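Local coordinates for protein ATP-dependent DNA helicase PIF1 (Candida albicans, PDB 7OTJ) that couples ATP hydrolysis to 5'-3' unwinding of DNA, including G-quadruplexes, and is thought to maintain the stability of the nuclear and mitochondrial genomes, at residues 64-76 with 87-101. Sequence-based numbering, arbitrary orientation.
Sequences GGITLHSFAGFGL and KIKRNKKAFTRWRET. With nucleotides of chain C.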
ATOM      1  N   GLY A  64       0.152  -2.690  -9.583  1.00 46.35           N
ATOM      2  CA  GLY A  64       1.181  -2.186 -10.482  1.00 42.90           C
ATOM      3  C   GLY A  64       1.144  -0.684 -10.672  1.00 49.68           C
ATOM      4  O   GLY A  64       1.290  -0.197 -11.798  1.00 48.55           O
ATOM      5  N   GLY A  65       0.989   0.066  -9.586  1.00 49.16           N
ATOM      6  CA  GLY A  65       0.924   1.504  -9.691  1.00 42.13           C
ATOM      7  C   GLY A  65       1.839   2.231  -8.727  1.00 47.13           C
ATOM      8  O   GLY A  65       2.805   1.663  -8.206  1.00 46.86           O
ATOM      9  N   ILE A  66       1.547   3.509  -8.504  1.00 44.09           N
ATOM     10  CA  ILE A  66       2.325   4.365  -7.627  1.00 44.69           C
ATOM     11  C   ILE A  66       1.345   5.104  -6.728  1.00 43.74           C
ATOM     12  O   ILE A  66       0.136   5.087  -6.952  1.00 48.41           O
ATOM     13  CB  ILE A  66       3.213   5.352  -8.410  1.00 52.30           C
ATOM     14  CG1 ILE A  66       2.340   6.319  -9.214  1.00 44.58           C
ATOM     15  CG2 ILE A  66       4.190   4.596  -9.304  1.00 43.55           C
ATOM     16  CD1 ILE A  66       3.120   7.298 -10.062  1.00 54.34           C
ATOM     17  N   THR A  67       1.871   5.729  -5.685  1.00 40.42           N
ATOM     18  CA  THR A  67       0.977   6.426  -4.775  1.00 44.36           C
ATOM     19  C   THR A  67       0.302   7.600  -5.478  1.00 50.20           C
ATOM     20  O   THR A  67       0.772   8.109  -6.502  1.00 48.46           O
ATOM     21  CB  THR A  67       1.721   6.904  -3.527  1.00 47.52           C
ATOM     22  OG1 THR A  67       2.599   7.988  -3.864  1.00 41.56           O
ATOM     23  CG2 THR A  67       2.518   5.758  -2.920  1.00 40.93           C
ATOM     24  N   LEU A  68      -0.844   8.002  -4.928  1.00 43.99           N
ATOM     25  CA  LEU A  68      -1.514   9.196  -5.426  1.00 43.37           C
ATOM     26  C   LEU A  68      -0.605  10.414  -5.311  1.00 49.15           C
ATOM     27  O   LEU A  68      -0.509  11.216  -6.248  1.00 51.74           O
ATOM     28  CB  LEU A  68      -2.826   9.418  -4.668  1.00 39.66           C
ATOM     29  CG  LEU A  68      -3.750  10.540  -5.152  1.00 38.49           C
ATOM     30  CD1 LEU A  68      -4.044  10.387  -6.638  1.00 38.28           C
ATOM     31  CD2 LEU A  68      -5.041  10.551  -4.350  1.00 38.16           C
ATOM     32  N   HIS A  69       0.067  10.572  -4.165  1.00 48.93           N
ATOM     33  CA  HIS A  69       0.962  11.711  -3.984  1.00 45.06           C
ATOM     34  C   HIS A  69       2.091  11.699  -5.007  1.00 50.01           C
ATOM     35  O   HIS A  69       2.426  12.739  -5.586  1.00 50.15           O
ATOM     36  CB  HIS A  69       1.531  11.721  -2.566  1.00 42.61           C
ATOM     37  CG  HIS A  69       0.502  11.958  -1.505  1.00 46.47           C
ATOM     38  ND1 HIS A  69      -0.317  10.956  -1.026  1.00 46.35           N
ATOM     39  CD2 HIS A  69       0.160  13.081  -0.829  1.00 43.13           C
ATOM     40  CE1 HIS A  69      -1.119  11.453  -0.102  1.00 46.62           C
ATOM     41  NE2 HIS A  69      -0.852  12.740   0.034  1.00 49.90           N
ATOM     42  N   SER A  70       2.680  10.525  -5.252  1.00 45.68           N
ATOM     43  CA  SER A  70       3.785  10.443  -6.201  1.00 47.01           C
ATOM     44  C   SER A  70       3.328  10.787  -7.614  1.00 53.05           C
ATOM     45  O   SER A  70       4.062  11.441  -8.366  1.00 50.83           O
ATOM     46  CB  SER A  70       4.397   9.046  -6.166  1.00 43.66           C
ATOM     47  OG  SER A  70       5.662   9.024  -6.792  1.00 45.10           O
ATOM     48  N   PHE A  71       2.113  10.369  -7.985  1.00 42.15           N
ATOM     49  CA  PHE A  71       1.605  10.675  -9.318  1.00 48.29           C
ATOM     50  C   PHE A  71       1.451  12.172  -9.520  1.00 51.53           C
ATOM     51  O   PHE A  71       1.719  12.691 -10.609  1.00 53.57           O
ATOM     52  CB  PHE A  71       0.259   9.986  -9.553  1.00 46.78           C
ATOM     53  CG  PHE A  71      -0.539  10.601 -10.674  1.00 49.29           C
ATOM     54  CD1 PHE A  71      -0.263  10.283 -11.997  1.00 44.33           C
ATOM     55  CD2 PHE A  71      -1.557  11.507 -10.409  1.00 51.12           C
ATOM     56  CE1 PHE A  71      -0.985  10.852 -13.029  1.00 51.13           C
ATOM     57  CE2 PHE A  71      -2.284  12.082 -11.448  1.00 40.66           C
ATOM     58  CZ  PHE A  71      -1.998  11.749 -12.752  1.00 41.17           C
ATOM     59  N   ALA A  72       1.028  12.883  -8.476  1.00 51.31           N
ATOM     60  CA  ALA A  72       0.702  14.296  -8.618  1.00 43.49           C
ATOM     61  C   ALA A  72       1.949  15.138  -8.832  1.00 46.57           C
ATOM     62  O   ALA A  72       1.930  16.091  -9.619  1.00 56.76           O
ATOM     63  CB  ALA A  72      -0.070  14.779  -7.392  1.00 46.68           C
ATOM     64  N   GLY A  73       3.040  14.808  -8.149  1.00 45.72           N
ATOM     65  CA  GLY A  73       4.160  15.717  -8.057  1.00 46.87           C
ATOM     66  C   GLY A  73       4.097  16.638  -6.864  1.00 47.51           C
ATOM     67  O   GLY A  73       4.879  17.588  -6.793  1.00 53.41           O
ATOM     68  N   PHE A  74       3.212  16.349  -5.906  1.00 52.70           N
ATOM     69  CA  PHE A  74       2.940  17.236  -4.780  1.00 57.67           C
ATOM     70  C   PHE A  74       4.080  17.271  -3.786  1.00 49.75           C
ATOM     71  O   PHE A  74       4.222  18.245  -3.040  1.00 54.77           O
ATOM     72  CB  PHE A  74       1.733  16.724  -3.998  1.00 69.09           C
ATOM     73  CG  PHE A  74       0.433  17.173  -4.514  1.00 59.06           C
ATOM     74  CD1 PHE A  74       0.360  18.165  -5.459  1.00 62.84           C
ATOM     75  CD2 PHE A  74      -0.730  16.608  -4.029  1.00 55.41           C
ATOM     76  CE1 PHE A  74      -0.853  18.577  -5.930  1.00 85.43           C
ATOM     77  CE2 PHE A  74      -1.941  17.019  -4.487  1.00 60.48           C
ATOM     78  CZ  PHE A  74      -2.010  18.002  -5.441  1.00 76.14           C
ATOM     79  N   GLY A  75       4.847  16.194  -3.711  1.00 50.28           N
ATOM     80  CA  GLY A  75       5.540  15.921  -2.478  1.00 61.61           C
ATOM     81  C   GLY A  75       4.434  15.485  -1.544  1.00 58.02           C
ATOM     82  O   GLY A  75       3.690  14.553  -1.861  1.00 52.40           O
ATOM     83  N   LEU A  76       4.214  16.234  -0.467  1.00 60.41           N
ATOM     84  CA  LEU A  76       3.116  15.936   0.438  1.00 52.15           C
ATOM     85  C   LEU A  76       1.857  16.726   0.118  1.00 63.47           C
ATOM     86  O   LEU A  76       0.794  16.407   0.657  1.00 69.87           O
ATOM     87  CB  LEU A  76       3.532  16.210   1.889  1.00 58.96           C
ATOM     88  CG  LEU A  76       4.615  15.285   2.457  1.00 61.44           C
ATOM     89  CD1 LEU A  76       4.926  15.638   3.897  1.00 52.14           C
ATOM     90  CD2 LEU A  76       4.192  13.829   2.337  1.00 48.65           C
ATOM     91  N   LYS A  87       5.042  24.105  -8.276  1.00 63.79           N
ATOM     92  CA  LYS A  87       5.955  22.990  -8.039  1.00 63.46           C
ATOM     93  C   LYS A  87       5.788  21.915  -9.104  1.00 60.57           C
ATOM     94  O   LYS A  87       6.774  21.403  -9.645  1.00 65.57           O
ATOM     95  CB  LYS A  87       5.730  22.404  -6.644  1.00 56.60           C
ATOM     96  CG  LYS A  87       6.654  21.242  -6.313  1.00 54.50           C
ATOM     97  CD  LYS A  87       6.382  20.700  -4.921  1.00 60.78           C
ATOM     98  CE  LYS A  87       7.361  19.593  -4.566  1.00 57.14           C
ATOM     99  NZ  LYS A  87       7.170  19.100  -3.177  1.00 77.96           N
ATOM    100  N   ILE A  88       4.542  21.547  -9.406  1.00 60.85           N
ATOM    101  CA  ILE A  88       4.296  20.524 -10.414  1.00 52.17           C
ATOM    102  C   ILE A  88       4.755  20.992 -11.786  1.00 63.43           C
ATOM    103  O   ILE A  88       5.236  20.190 -12.595  1.00 70.78           O
ATOM    104  CB  ILE A  88       2.809  20.128 -10.399  1.00 49.65           C
ATOM    105  CG1 ILE A  88       2.475  19.477  -9.054  1.00 48.33           C
ATOM    106  CG2 ILE A  88       2.481  19.196 -11.560  1.00 48.29           C
ATOM    107  CD1 ILE A  88       1.019  19.166  -8.857  1.00 53.41           C
ATOM    108  N   LYS A  89       4.649  22.294 -12.065  1.00 61.25           N
ATOM    109  CA  LYS A  89       5.088  22.793 -13.363  1.00 59.03           C
ATOM    110  C   LYS A  89       6.606  22.766 -13.500  1.00 66.55           C
ATOM    111  O   LYS A  89       7.123  22.699 -14.622  1.00 70.98           O
ATOM    112  CB  LYS A  89       4.562  24.213 -13.590  1.00 61.94           C
ATOM    113  CG  LYS A  89       3.090  24.266 -13.969  1.00 69.42           C
ATOM    114  CD  LYS A  89       2.631  25.681 -14.274  1.00 60.19           C
ATOM    115  CE  LYS A  89       1.161  25.712 -14.662  1.00 60.01           C
ATOM    116  NZ  LYS A  89       0.690  27.089 -14.990  1.00 69.59           N
ATOM    117  N   ARG A  90       7.335  22.818 -12.381  1.00 60.95           N
ATOM    118  CA  ARG A  90       8.790  22.681 -12.437  1.00 58.34           C
ATOM    119  C   ARG A  90       9.210  21.246 -12.728  1.00 65.19           C
ATOM    120  O   ARG A  90      10.244  21.022 -13.369  1.00 60.28           O
ATOM    121  CB  ARG A  90       9.425  23.175 -11.136  1.00 65.66           C
ATOM    122  CG  ARG A  90       9.323  24.682 -10.902  1.00 71.57           C
ATOM    123  CD  ARG A  90      10.191  25.111  -9.722  1.00 71.04           C
ATOM    124  NE  ARG A  90       9.847  24.411  -8.487  1.00 70.15           N
ATOM    125  CZ  ARG A  90       9.049  24.896  -7.546  1.00 67.63           C
ATOM    126  NH1 ARG A  90       8.485  26.090  -7.665  1.00 79.47           N
ATOM    127  NH2 ARG A  90       8.820  24.175  -6.454  1.00 73.30           N
ATOM    128  N   ASN A  91       8.458  20.269 -12.225  1.00 63.09           N
ATOM    129  CA  ASN A  91       8.676  18.854 -12.525  1.00 60.74           C
ATOM    130  C   ASN A  91       8.076  18.580 -13.899  1.00 73.13           C
ATOM    131  O   ASN A  91       6.907  18.210 -14.030  1.00 75.37           O
ATOM    132  CB  ASN A  91       8.040  17.980 -11.449  1.00 62.67           C
ATOM    133  CG  ASN A  91       8.390  16.505 -11.595  1.00 68.51           C
ATOM    134  OD1 ASN A  91       8.928  16.075 -12.617  1.00 71.79           O
ATOM    135  ND2 ASN A  91       8.075  15.723 -10.569  1.00 71.26           N
ATOM    136  N   LYS A  92       8.886  18.771 -14.942  1.00 74.39           N
ATOM    137  CA  LYS A  92       8.381  18.593 -16.298  1.00 74.67           C
ATOM    138  C   LYS A  92       7.987  17.151 -16.586  1.00 65.62           C
ATOM    139  O   LYS A  92       7.199  16.909 -17.507  1.00 63.24           O
ATOM    140  CB  LYS A  92       9.409  19.085 -17.314  1.00 62.76           C
ATOM    141  CG  LYS A  92       9.395  20.598 -17.473  1.00 69.36           C
ATOM    142  CD  LYS A  92       7.980  21.095 -17.759  1.00 82.79           C
ATOM    143  CE  LYS A  92       7.947  22.584 -18.103  1.00 92.06           C
ATOM    144  NZ  LYS A  92       8.614  22.898 -19.398  1.00 80.75           N
ATOM    145  N   LYS A  93       8.479  16.194 -15.801  1.00 66.63           N
ATOM    146  CA  LYS A  93       8.009  14.824 -15.957  1.00 63.42           C
ATOM    147  C   LYS A  93       6.589  14.675 -15.423  1.00 61.17           C
ATOM    148  O   LYS A  93       5.733  14.070 -16.079  1.00 60.57           O
ATOM    149  CB  LYS A  93       8.967  13.866 -15.246  1.00 75.18           C
ATOM    150  CG  LYS A  93       8.401  12.478 -14.982  1.00 80.82           C
ATOM    151  CD  LYS A  93       9.334  11.658 -14.093  1.00 99.77           C
ATOM    152  CE  LYS A  93       9.570  12.326 -12.740  1.00 97.35           C
ATOM    153  NZ  LYS A  93       8.310  12.563 -11.977  1.00 81.72           N
ATOM    154  N   ALA A  94       6.307  15.266 -14.257  1.00 57.75           N
ATOM    155  CA  ALA A  94       4.961  15.199 -13.697  1.00 58.51           C
ATOM    156  C   ALA A  94       4.002  16.125 -14.428  1.00 56.51           C
ATOM    157  O   ALA A  94       2.828  15.787 -14.610  1.00 56.00           O
ATOM    158  CB  ALA A  94       4.990  15.548 -12.208  1.00 56.19           C
ATOM    159  N   PHE A  95       4.480  17.290 -14.866  1.00 56.28           N
ATOM    160  CA  PHE A  95       3.608  18.189 -15.607  1.00 53.98           C
ATOM    161  C   PHE A  95       3.152  17.552 -16.910  1.00 57.53           C
ATOM    162  O   PHE A  95       1.975  17.653 -17.279  1.00 58.61           O
ATOM    163  CB  PHE A  95       4.317  19.515 -15.870  1.00 61.19           C
ATOM    164  CG  PHE A  95       3.506  20.477 -16.690  1.00 69.65           C
ATOM    165  CD1 PHE A  95       2.292  20.955 -16.223  1.00 69.39           C
ATOM    166  CD2 PHE A  95       3.960  20.908 -17.924  1.00 73.74           C
ATOM    167  CE1 PHE A  95       1.546  21.842 -16.973  1.00 64.58           C
ATOM    168  CE2 PHE A  95       3.222  21.796 -18.678  1.00 82.41           C
ATOM    169  CZ  PHE A  95       2.012  22.263 -18.203  1.00 75.40           C
ATOM    170  N   THR A  96       4.060  16.867 -17.610  1.00 54.24           N
ATOM    171  CA  THR A  96       3.663  16.169 -18.827  1.00 58.97           C
ATOM    172  C   THR A  96       2.653  15.070 -18.519  1.00 56.82           C
ATOM    173  O   THR A  96       1.648  14.921 -19.228  1.00 52.32           O
ATOM    174  CB  THR A  96       4.898  15.589 -19.530  1.00 60.38           C
ATOM    175  OG1 THR A  96       5.765  16.657 -19.940  1.00 67.06           O
ATOM    176  CG2 THR A  96       4.496  14.787 -20.753  1.00 52.76           C
ATOM    177  N   ARG A  97       2.880  14.330 -17.430  1.00 52.22           N
ATOM    178  CA  ARG A  97       1.988  13.237 -17.059  1.00 46.88           C
ATOM    179  C   ARG A  97       0.590  13.749 -16.738  1.00 45.71           C
ATOM    180  O   ARG A  97      -0.408  13.098 -17.067  1.00 45.01           O
ATOM    181  CB  ARG A  97       2.578  12.476 -15.873  1.00 56.02           C
ATOM    182  CG  ARG A  97       1.782  11.259 -15.452  1.00 51.82           C
ATOM    183  CD  ARG A  97       2.499  10.524 -14.354  1.00 49.66           C
ATOM    184  NE  ARG A  97       2.951  11.450 -13.326  1.00 60.75           N
ATOM    185  CZ  ARG A  97       3.743  11.119 -12.318  1.00 58.76           C
ATOM    186  NH1 ARG A  97       4.183   9.881 -12.163  1.00 62.73           N
ATOM    187  NH2 ARG A  97       4.106  12.057 -11.446  1.00 54.87           N
ATOM    188  N   TRP A  98       0.498  14.920 -16.103  1.00 45.72           N
ATOM    189  CA  TRP A  98      -0.805  15.515 -15.831  1.00 48.02           C
ATOM    190  C   TRP A  98      -1.559  15.841 -17.118  1.00 50.30           C
ATOM    191  O   TRP A  98      -2.794  15.804 -17.139  1.00 47.19           O
ATOM    192  CB  TRP A  98      -0.649  16.777 -14.984  1.00 45.35           C
ATOM    193  CG  TRP A  98      -0.738  16.550 -13.513  1.00 46.60           C
ATOM    194  CD1 TRP A  98       0.272  16.668 -12.601  1.00 54.24           C
ATOM    195  CD2 TRP A  98      -1.904  16.174 -12.773  1.00 47.47           C
ATOM    196  NE1 TRP A  98      -0.194  16.388 -11.336  1.00 49.58           N
ATOM    197  CE2 TRP A  98      -1.526  16.081 -11.416  1.00 50.39           C
ATOM    198  CE3 TRP A  98      -3.229  15.904 -13.125  1.00 42.77           C
ATOM    199  CZ2 TRP A  98      -2.428  15.732 -10.414  1.00 45.00           C
ATOM    200  CZ3 TRP A  98      -4.118  15.556 -12.130  1.00 45.53           C
ATOM    201  CH2 TRP A  98      -3.716  15.471 -10.791  1.00 45.21           C
ATOM    202  N   ARG A  99      -0.847  16.165 -18.198  1.00 46.73           N
ATOM    203  CA  ARG A  99      -1.536  16.514 -19.435  1.00 57.92           C
ATOM    204  C   ARG A  99      -1.827  15.302 -20.305  1.00 52.88           C
ATOM    205  O   ARG A  99      -2.829  15.297 -21.029  1.00 48.39           O
ATOM    206  CB  ARG A  99      -0.726  17.540 -20.230  1.00 54.32           C
ATOM    207  CG  ARG A  99      -0.758  18.936 -19.632  1.00 66.06           C
ATOM    208  CD  ARG A  99       0.009  19.938 -20.480  1.00 72.59           C
ATOM    209  NE  ARG A  99       1.386  19.515 -20.710  1.00 89.17           N
ATOM    210  CZ  ARG A  99       1.855  19.091 -21.877  1.00100.89           C
ATOM    211  NH1 ARG A  99       1.086  19.035 -22.954  1.00 95.22           N
ATOM    212  NH2 ARG A  99       3.131  18.717 -21.965  1.00 87.40           N
ATOM    213  N   GLU A 100      -1.003  14.259 -20.225  1.00 50.94           N
ATOM    214  CA  GLU A 100      -1.219  13.062 -21.025  1.00 47.75           C
ATOM    215  C   GLU A 100      -2.159  12.056 -20.367  1.00 52.04           C
ATOM    216  O   GLU A 100      -2.518  11.063 -21.012  1.00 53.47           O
ATOM    217  CB  GLU A 100       0.120  12.375 -21.326  1.00 48.83           C
ATOM    218  CG  GLU A 100       1.129  13.250 -22.054  1.00 69.50           C
ATOM    219  CD  GLU A 100       2.403  12.501 -22.401  1.00 84.51           C
ATOM    220  OE1 GLU A 100       2.895  12.647 -23.542  1.00 73.43           O
ATOM    221  OE2 GLU A 100       2.912  11.761 -21.530  1.00 88.70           O
ATOM    222  N   THR A 101      -2.571  12.280 -19.118  1.00 45.11           N
ATOM    223  CA  THR A 101      -3.429  11.328 -18.418  1.00 52.67           C
ATOM    224  C   THR A 101      -4.869  11.446 -18.907  1.00 49.43           C
ATOM    225  O   THR A 101      -5.421  12.547 -18.981  1.00 43.91           O
ATOM    226  CB  THR A 101      -3.367  11.550 -16.899  1.00 48.64           C
ATOM    227  OG1 THR A 101      -2.086  11.155 -16.399  1.00 47.33           O
ATOM    228  CG2 THR A 101      -4.437  10.730 -16.188  1.00 42.50           C
TER
ATOM    229  P    DT C   4       2.802   5.140   2.896  1.00 52.73           P
ATOM    230  OP1  DT C   4       2.782   4.196   1.753  1.00 44.71           O
ATOM    231  OP2  DT C   4       3.896   5.099   3.891  1.00 51.47           O
ATOM    232  O5'  DT C   4       2.713   6.611   2.271  1.00 51.97           O
ATOM    233  C5'  DT C   4       1.768   6.868   1.249  1.00 45.44           C
ATOM    234  C4'  DT C   4       1.676   8.350   0.935  1.00 47.83           C
ATOM    235  O4'  DT C   4       1.083   9.055   2.045  1.00 53.51           O
ATOM    236  C3'  DT C   4       3.005   9.038   0.707  1.00 43.48           C
ATOM    237  O3'  DT C   4       3.404   8.841  -0.625  1.00 48.86           O
ATOM    238  C2'  DT C   4       2.651  10.499   0.982  1.00 44.50           C
ATOM    239  C1'  DT C   4       1.599  10.376   2.090  1.00 51.65           C
ATOM    240  N1   DT C   4       2.133  10.652   3.473  1.00 54.18           N
ATOM    241  C2   DT C   4       1.724  11.788   4.124  1.00 52.05           C
ATOM    242  O2   DT C   4       0.945  12.585   3.641  1.00 64.72           O
ATOM    243  N3   DT C   4       2.259  11.962   5.370  1.00 59.87           N
ATOM    244  C4   DT C   4       3.149  11.134   6.022  1.00 60.86           C
ATOM    245  O4   DT C   4       3.573  11.383   7.143  1.00 62.93           O
ATOM    246  C5   DT C   4       3.544   9.955   5.291  1.00 62.83           C
ATOM    247  C7   DT C   4       4.505   8.981   5.906  1.00 53.54           C
ATOM    248  C6   DT C   4       3.023   9.768   4.063  1.00 60.86           C
ATOM    249  P    DT C   5       4.957   8.710  -1.011  1.00 47.72           P
ATOM    250  OP1  DT C   5       4.976   8.338  -2.448  1.00 49.65           O
ATOM    251  OP2  DT C   5       5.646   7.849  -0.020  1.00 54.68           O
ATOM    252  O5'  DT C   5       5.499  10.211  -0.924  1.00 53.42           O
ATOM    253  C5'  DT C   5       5.115  11.156  -1.919  1.00 51.30           C
ATOM    254  C4'  DT C   5       6.311  11.963  -2.400  1.00 51.85           C
ATOM    255  O4'  DT C   5       6.713  12.890  -1.362  1.00 55.46           O
ATOM    256  C3'  DT C   5       7.550  11.145  -2.750  1.00 51.65           C
ATOM    257  O3'  DT C   5       8.202  11.700  -3.894  1.00 68.44           O
ATOM    258  C2'  DT C   5       8.416  11.257  -1.491  1.00 50.89           C
ATOM    259  C1'  DT C   5       8.037  12.626  -0.941  1.00 48.79           C
ATOM    260  N1   DT C   5       8.061  12.698   0.540  1.00 50.49           N
ATOM    261  C2   DT C   5       8.828  13.659   1.160  1.00 56.13           C
ATOM    262  O2   DT C   5       9.511  14.463   0.557  1.00 61.52           O
ATOM    263  N3   DT C   5       8.770  13.644   2.528  1.00 58.09           N
ATOM    264  C4   DT C   5       8.031  12.784   3.323  1.00 57.26           C
ATOM    265  O4   DT C   5       8.043  12.849   4.546  1.00 58.67           O
ATOM    266  C5   DT C   5       7.245  11.806   2.610  1.00 57.14           C
ATOM    267  C7   DT C   5       6.402  10.820   3.367  1.00 50.82           C
ATOM    268  C6   DT C   5       7.294  11.816   1.269  1.00 52.87           C
ATOM    269  P    DT C   6       8.328  10.851  -5.258  1.00 84.98           P
ATOM    270  OP1  DT C   6       7.264  11.323  -6.168  1.00 78.43           O
ATOM    271  OP2  DT C   6       8.400   9.412  -4.922  1.00 77.83           O
ATOM    272  O5'  DT C   6       9.745  11.297  -5.858  1.00 93.74           O
TER
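Phe71 and Trp98 meet in an edge-to-face aromatic pair where the short helix 68-72 packs against helix 92-100 in the RecA-like, P-loop ATPase domain of this helicase. The ring centroids lie 4.9 Å apart with planes at 55°, and Phe71 CE2 sits over the indole face. The apolar Phe71 ring suits a buried place between Trp98 and Ala51 and Leu104 of the central parallel sheet. Nearby, Ile88 CD1 rests 3.5 Å from Phe74 CE1.

Three carbonyls, from Ser70 within the helix to Phe74 just past it, take polar side chains. Trp98 NE1 gives Ala72 O a 2.7 Å bond in the carbonyl plane, on a lone pair. Fully extended, Lys87 reaches Phe74 O with NZ (3.1 Å), and Arg97, bent at chi3 (47°), makes a weak bond from NH2 to Ser70 O. Gly73 turns the chain with positive phi (91°), a backbone shape easy for glycine, and its bare CA lies 4.2 Å from Ala94 CB.

The far side of helix 68-72 grips single-stranded DNA of chain C. His69 lays its ring against the DT4 sugar, Ser70 OG bonds DT6 OP1, and Thr67 OG1, which caps the helix by accepting from Ser70 N, donates to DT5 OP1 at 2.8 Å.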